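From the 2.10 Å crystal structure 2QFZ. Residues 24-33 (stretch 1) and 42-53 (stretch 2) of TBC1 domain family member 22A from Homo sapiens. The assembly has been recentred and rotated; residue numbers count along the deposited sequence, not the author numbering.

Stretch 1 (24-33) SRLDKFKQLL
Stretch 2 (42-53) ELRRLSWSGIPK

How do the two backbones lie against each other where stretch 2 begins? Residues 25-33 form a helix, and residues 42-47 belong to a second one running nearly antiparallel to it: the axes approach to 10.6 Å with 156° between their N-to-C directions. In register, Leu 32 lies beside Leu 43 (CA to CA 6.8 Å) and Leu 26 beside Pro 52 (6.3 Å between CA atoms). Glu 42 starts its side chain toward stretch 1, its CB 4.0 Å from Leu 32 CD2. Leu 43 (chi1 t, chi2 p) is buried; its CD1 packs 3.7 Å from Leu 33 CD2 and 4.1 Å from both Leu 32 CD1 and Phe 29 CD1. Leu 32 and Leu 33 are both m,t.

What does Leu 46 contribute? Its side chain (m,t) points toward stretch 1 and enters as a knob among Arg 25, Lys 28, Phe 29 and Leu 32. Branched and apolar, it suits this hollow: Leu 46 CD1 lies 4.0 Å from both Lys 28 CB and Leu 32 CD1, and also covers one face of the Phe 29 ring. Ser 47 (m) instead points away and returns its hydroxyl to its own helix, Ser 47 OG donating to Leu 43 O at 2.8 Å, while the edge of the Phe 29 ring comes close, CE1 3.6 Å from Ser 47 OG.

How does the chain turn, and what secures the turn? Ser 47 to Gly 50 make a type I beta turn, closed by Gly 50 N to Ser 47 O at 2.8 Å. Gly 50 adopts phi 104°, psi 148°, where a CB would jam against the preceding carbonyl oxygen. Arg 25, extended through chi1-chi3 (all t) with chi4 at 69°, brings its guanidinium edge to two backbone carbonyls. Arg 25 NH2 donates to Gly 50 O at 2.8 Å and nearly straight (168°), and to Leu 46 O at a very short 2.5 Å, bent to 116°; Arg 25 NE adds a weak bond to Gly 50 O at 3.4 Å.

What completes the apolar contact after the turn? Ile 51 (m,t) places CG2 3.9 Å from Phe 29 CE1. Pro 52 (C-gamma exo; phi -58°, psi 138°) points toward stretch 1, and its CD rests 3.3 Å from Phe 29 CE2 in a CH-pi contact, on the ring face opposite Leu 46 CD1. Phe 29, with chi1 -83° and chi2 -87°, is thus sandwiched and buried. Leu 26 (t,p) adds CD1 at 3.7 Å from Pro 52 CB. The two stretches together bury 629 Å².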

# COMPACT_ATOMS: atom_id res chain seq x y z
N SER A 24 -20.90 -16.27 -5.90
CA SER A 24 -21.09 -17.12 -4.66
C SER A 24 -20.18 -16.71 -3.50
O SER A 24 -20.63 -16.58 -2.36
CB SER A 24 -20.84 -18.58 -4.96
OG SER A 24 -20.94 -19.32 -3.76
N ARG A 25 -18.88 -16.59 -3.79
CA ARG A 25 -17.99 -15.78 -2.95
C ARG A 25 -18.42 -14.32 -3.16
O ARG A 25 -18.57 -13.59 -2.21
CB ARG A 25 -16.51 -15.96 -3.35
CG ARG A 25 -15.52 -15.11 -2.50
CD ARG A 25 -14.00 -15.29 -2.86
NE ARG A 25 -13.15 -14.50 -1.93
CZ ARG A 25 -13.01 -14.79 -0.64
NH1 ARG A 25 -13.60 -15.87 -0.10
NH2 ARG A 25 -12.25 -14.06 0.13
N LEU A 26 -18.61 -13.92 -4.42
CA LEU A 26 -19.09 -12.58 -4.78
C LEU A 26 -20.47 -12.27 -4.17
O LEU A 26 -20.68 -11.19 -3.57
CB LEU A 26 -19.12 -12.43 -6.31
CG LEU A 26 -19.50 -11.06 -6.88
CD1 LEU A 26 -18.50 -9.96 -6.37
CD2 LEU A 26 -19.57 -11.11 -8.42
N ASP A 27 -21.41 -13.21 -4.32
CA ASP A 27 -22.72 -13.13 -3.64
C ASP A 27 -22.63 -13.01 -2.11
O ASP A 27 -23.46 -12.39 -1.51
CB ASP A 27 -23.60 -14.35 -4.01
N LYS A 28 -21.60 -13.58 -1.49
CA LYS A 28 -21.41 -13.42 -0.03
C LYS A 28 -20.95 -11.99 0.33
O LYS A 28 -21.47 -11.39 1.26
CB LYS A 28 -20.40 -14.46 0.49
CG LYS A 28 -20.86 -15.23 1.72
CD LYS A 28 -20.67 -16.74 1.55
CE LYS A 28 -19.21 -17.16 1.34
NZ LYS A 28 -19.12 -18.47 0.63
N PHE A 29 -19.96 -11.47 -0.39
CA PHE A 29 -19.53 -10.07 -0.24
C PHE A 29 -20.69 -9.10 -0.42
O PHE A 29 -20.94 -8.23 0.43
CB PHE A 29 -18.43 -9.72 -1.27
CG PHE A 29 -17.08 -10.12 -0.84
CD1 PHE A 29 -16.31 -9.27 -0.05
CD2 PHE A 29 -16.59 -11.37 -1.15
CE1 PHE A 29 -15.05 -9.65 0.36
CE2 PHE A 29 -15.33 -11.76 -0.70
CZ PHE A 29 -14.57 -10.90 0.03
N LYS A 30 -21.43 -9.28 -1.51
CA LYS A 30 -22.55 -8.37 -1.84
C LYS A 30 -23.61 -8.40 -0.76
O LYS A 30 -24.16 -7.36 -0.40
CB LYS A 30 -23.15 -8.73 -3.19
CG LYS A 30 -22.26 -8.39 -4.35
CD LYS A 30 -22.92 -8.70 -5.70
N GLN A 31 -23.87 -9.58 -0.20
CA GLN A 31 -24.84 -9.71 0.86
C GLN A 31 -24.39 -9.00 2.12
O GLN A 31 -25.19 -8.29 2.73
CB GLN A 31 -25.16 -11.17 1.14
CG GLN A 31 -26.59 -11.35 1.60
CD GLN A 31 -26.91 -12.77 1.96
OE1 GLN A 31 -26.35 -13.72 1.40
NE2 GLN A 31 -27.85 -12.94 2.90
N LEU A 32 -23.12 -9.17 2.51
CA LEU A 32 -22.54 -8.38 3.64
C LEU A 32 -22.62 -6.88 3.41
O LEU A 32 -23.07 -6.16 4.29
CB LEU A 32 -21.07 -8.73 3.94
CG LEU A 32 -20.81 -9.91 4.88
CD1 LEU A 32 -19.34 -10.30 4.83
CD2 LEU A 32 -21.22 -9.54 6.28
N LEU A 33 -22.16 -6.42 2.25
CA LEU A 33 -22.19 -5.00 1.94
C LEU A 33 -23.59 -4.35 1.96
O LEU A 33 -23.70 -3.15 2.16
CB LEU A 33 -21.56 -4.73 0.58
CG LEU A 33 -20.13 -5.18 0.30
CD1 LEU A 33 -19.66 -4.43 -0.91
CD2 LEU A 33 -19.25 -4.97 1.52
N GLU A 42 -16.97 -10.15 10.06
CA GLU A 42 -17.21 -11.07 8.97
C GLU A 42 -16.65 -10.61 7.61
O GLU A 42 -16.13 -11.42 6.87
CB GLU A 42 -18.71 -11.40 8.81
CG GLU A 42 -19.21 -12.49 9.73
CD GLU A 42 -18.19 -13.61 9.92
OE1 GLU A 42 -17.97 -14.38 8.96
OE2 GLU A 42 -17.60 -13.68 11.03
N LEU A 43 -16.77 -9.34 7.28
CA LEU A 43 -16.17 -8.81 6.03
C LEU A 43 -14.63 -8.98 6.00
O LEU A 43 -14.09 -9.40 4.97
CB LEU A 43 -16.51 -7.33 5.86
CG LEU A 43 -16.21 -6.65 4.52
CD1 LEU A 43 -17.04 -7.26 3.40
CD2 LEU A 43 -16.41 -5.12 4.64
N ARG A 44 -13.97 -8.63 7.12
CA ARG A 44 -12.50 -8.83 7.31
C ARG A 44 -12.07 -10.25 7.15
O ARG A 44 -11.08 -10.51 6.46
CB ARG A 44 -12.04 -8.39 8.70
CG ARG A 44 -11.98 -6.94 8.86
CD ARG A 44 -11.42 -6.54 10.19
NE ARG A 44 -11.81 -5.17 10.46
CZ ARG A 44 -12.81 -4.80 11.24
NH1 ARG A 44 -13.52 -5.71 11.91
NH2 ARG A 44 -13.08 -3.51 11.40
N ARG A 45 -12.78 -11.19 7.80
CA ARG A 45 -12.48 -12.62 7.66
C ARG A 45 -12.63 -13.10 6.21
O ARG A 45 -11.88 -13.97 5.77
CB ARG A 45 -13.36 -13.44 8.61
CG ARG A 45 -13.36 -14.92 8.34
N LEU A 46 -13.58 -12.54 5.46
CA LEU A 46 -13.72 -12.92 4.05
C LEU A 46 -12.64 -12.25 3.18
O LEU A 46 -12.13 -12.85 2.26
CB LEU A 46 -15.09 -12.57 3.50
CG LEU A 46 -16.26 -13.53 3.73
CD1 LEU A 46 -17.38 -13.15 2.79
CD2 LEU A 46 -15.88 -14.97 3.55
N SER A 47 -12.34 -11.00 3.47
CA SER A 47 -11.40 -10.20 2.66
C SER A 47 -9.94 -10.69 2.74
O SER A 47 -9.10 -10.41 1.84
CB SER A 47 -11.51 -8.74 3.12
OG SER A 47 -12.80 -8.21 2.83
N TRP A 48 -9.63 -11.45 3.81
CA TRP A 48 -8.26 -11.91 4.09
C TRP A 48 -7.78 -12.71 2.91
O TRP A 48 -6.66 -12.57 2.51
CB TRP A 48 -8.19 -12.73 5.38
CG TRP A 48 -6.79 -12.85 5.99
CD1 TRP A 48 -6.29 -12.13 7.03
CD2 TRP A 48 -5.75 -13.73 5.58
NE1 TRP A 48 -5.01 -12.50 7.29
CE2 TRP A 48 -4.65 -13.49 6.41
CE3 TRP A 48 -5.63 -14.69 4.57
CZ2 TRP A 48 -3.43 -14.17 6.28
CZ3 TRP A 48 -4.39 -15.39 4.44
CH2 TRP A 48 -3.33 -15.11 5.29
N SER A 49 -8.67 -13.51 2.34
CA SER A 49 -8.34 -14.40 1.27
C SER A 49 -8.47 -13.74 -0.09
O SER A 49 -8.41 -14.42 -1.11
CB SER A 49 -9.19 -15.68 1.39
OG SER A 49 -9.05 -16.28 2.70
N GLY A 50 -8.61 -12.41 -0.11
CA GLY A 50 -8.69 -11.63 -1.36
C GLY A 50 -10.12 -11.20 -1.64
O GLY A 50 -11.04 -11.91 -1.29
N ILE A 51 -10.31 -10.04 -2.27
CA ILE A 51 -11.66 -9.47 -2.49
C ILE A 51 -11.94 -9.48 -3.98
O ILE A 51 -11.13 -8.95 -4.72
CB ILE A 51 -11.73 -8.01 -2.00
CG1 ILE A 51 -11.28 -7.93 -0.54
CG2 ILE A 51 -13.15 -7.38 -2.18
CD1 ILE A 51 -11.00 -6.53 -0.04
N PRO A 52 -13.10 -10.04 -4.41
CA PRO A 52 -13.43 -9.97 -5.82
C PRO A 52 -13.50 -8.54 -6.32
O PRO A 52 -14.07 -7.68 -5.64
CB PRO A 52 -14.84 -10.59 -5.88
CG PRO A 52 -14.98 -11.36 -4.71
CD PRO A 52 -14.14 -10.71 -3.64
N LYS A 53 -12.95 -8.31 -7.51
CA LYS A 53 -12.80 -6.97 -8.08
C LYS A 53 -14.06 -6.08 -8.07
O LYS A 53 -13.97 -4.90 -7.70
CB LYS A 53 -12.19 -7.09 -9.47
CG LYS A 53 -12.14 -5.80 -10.24
CD LYS A 53 -11.41 -5.99 -11.58
CE LYS A 53 -9.89 -6.10 -11.41
NZ LYS A 53 -9.15 -5.30 -12.46